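Local coordinates for DUF1436 domain-containing protein (Neisseria meningitidis, PDB 2GKP) that is of uncharacterised function but belongs to the CdiI family and probably acts as an immunity protein in contact-dependent growth inhibition, at residues V69-P73 with E74-F78. Sequence-based numbering, arbitrary orientation.
Sequences VYDSP and EDQDF
S72 and D75 join a type II beta turn, V69 to S72, to the first turn of helix 73-79, a compact example of N-capping. S72 N closes the turn on V69 O, and the helical bonds start at once, with Q76 N reaching S72 O at 3.0 Å and D77 N reaching P73 O. S72 is the N-cap: its OG accepts from D75 N at 3.2 Å and donates to V69 O, so one hydroxyl grips both turn and helix. A chi1 of 68° sets OG between its own backbone N and carbonyl carbon, where it can face both partners. V69 O, taking S72 N as well as S72 OG, thus holds two donors.

D75 returns the grip. With CG swung anti to the backbone N (chi1 -170°), its carboxylate turns back to the loop, where D71 N meets OD2 at 2.9 Å, almost straight but from above the carboxylate plane. The same oxygen lies 3.6 Å from Y70 CD1 and accepts from a water that also donates to D71 OD1; this bridge probably eases the like charges of the two aspartates. The extended Q76 side chain crosses that of D71 at a slant, amide and carboxylate planes 63° apart, and its NE2 donates to D71 O at 2.8 Å from above the carbonyl plane. E74 bends at chi2 and lies beside the P73 ring, OE1 3.6 Å from P73 CG.

At this largely exposed edge of the protein, buried D75 packs on F68 and on F31, between strands 23-30 and 34-45, while F78 meets the F68 ring; D77 forms salt bridges to K83 and R87, tying the short helix to helix 81-99.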
# COMPACT_ATOMS: atom_id res chain seq x y z
N VAL A 69 20.25 0.38 0.28
CA VAL A 69 21.43 -0.37 -0.13
C VAL A 69 21.44 -1.61 0.77
O VAL A 69 21.29 -1.51 1.98
CB VAL A 69 22.69 0.50 0.06
CG1 VAL A 69 23.97 -0.37 -0.03
CG2 VAL A 69 22.68 1.62 -0.97
N TYR A 70 21.57 -2.79 0.17
CA TYR A 70 21.55 -4.03 0.93
C TYR A 70 22.58 -4.02 2.07
O TYR A 70 23.74 -3.62 1.88
CB TYR A 70 21.86 -5.21 -0.01
CG TYR A 70 21.85 -6.54 0.73
CD1 TYR A 70 20.64 -7.13 1.10
CD2 TYR A 70 23.04 -7.21 1.03
CE1 TYR A 70 20.59 -8.35 1.75
CE2 TYR A 70 23.00 -8.41 1.70
CZ TYR A 70 21.78 -8.99 2.03
OH TYR A 70 21.76 -10.19 2.71
N ASP A 71 22.13 -4.39 3.27
CA ASP A 71 23.01 -4.37 4.46
C ASP A 71 23.43 -3.02 4.98
O ASP A 71 24.34 -2.94 5.84
CB ASP A 71 24.26 -5.16 4.15
CG ASP A 71 24.26 -6.47 4.80
OD1 ASP A 71 23.22 -6.88 5.36
OD2 ASP A 71 25.34 -7.10 4.75
N SER A 72 22.86 -1.94 4.44
CA SER A 72 23.05 -0.63 5.06
C SER A 72 22.34 -0.66 6.42
O SER A 72 21.53 -1.55 6.68
CB SER A 72 22.51 0.48 4.17
OG SER A 72 21.09 0.36 4.13
N PRO A 73 22.69 0.26 7.33
CA PRO A 73 21.98 0.27 8.60
C PRO A 73 20.46 0.34 8.42
O PRO A 73 19.75 -0.33 9.14
CB PRO A 73 22.53 1.51 9.34
CG PRO A 73 23.44 2.20 8.39
CD PRO A 73 23.78 1.26 7.28
N GLU A 74 20.01 1.14 7.46
CA GLU A 74 18.57 1.21 7.12
C GLU A 74 17.98 -0.14 6.67
O GLU A 74 16.87 -0.52 7.09
CB GLU A 74 18.32 2.30 6.05
CG GLU A 74 18.58 3.76 6.46
CD GLU A 74 20.05 4.16 6.30
OE1 GLU A 74 20.90 3.27 6.07
OE2 GLU A 74 20.37 5.37 6.42
N ASP A 75 18.68 -0.87 5.81
CA ASP A 75 18.22 -2.20 5.37
C ASP A 75 18.11 -3.21 6.52
O ASP A 75 17.14 -3.94 6.68
CB ASP A 75 19.18 -2.72 4.28
CG ASP A 75 18.67 -3.98 3.59
OD1 ASP A 75 17.63 -3.89 2.91
OD2 ASP A 75 19.31 -5.05 3.70
N GLN A 76 19.18 -3.30 7.33
CA GLN A 76 19.15 -4.25 8.43
C GLN A 76 17.99 -3.96 9.40
O GLN A 76 17.27 -4.88 9.84
CB GLN A 76 20.48 -4.23 9.19
CG GLN A 76 21.66 -4.73 8.35
CD GLN A 76 22.95 -4.51 9.12
OE1 GLN A 76 22.97 -4.68 10.33
NE2 GLN A 76 24.01 -4.09 8.42
N ASP A 77 17.82 -2.68 9.72
CA ASP A 77 16.73 -2.25 10.61
C ASP A 77 15.36 -2.60 10.05
O ASP A 77 14.49 -3.14 10.78
CB ASP A 77 16.83 -0.75 10.91
CG ASP A 77 15.80 -0.29 11.93
OD1 ASP A 77 16.11 -0.23 13.14
OD2 ASP A 77 14.70 0.02 11.51
N PHE A 78 15.19 -2.32 8.75
CA PHE A 78 13.91 -2.56 8.09
C PHE A 78 13.51 -4.03 8.05
O PHE A 78 12.33 -4.37 8.16
CB PHE A 78 13.92 -1.98 6.67
CG PHE A 78 12.55 -1.91 6.05
CD1 PHE A 78 11.65 -0.91 6.42
CD2 PHE A 78 12.16 -2.81 5.08
CE1 PHE A 78 10.39 -0.84 5.82
CE2 PHE A 78 10.90 -2.76 4.50
CZ PHE A 78 10.02 -1.77 4.88
O HOH W 1 20.22 -6.58 5.77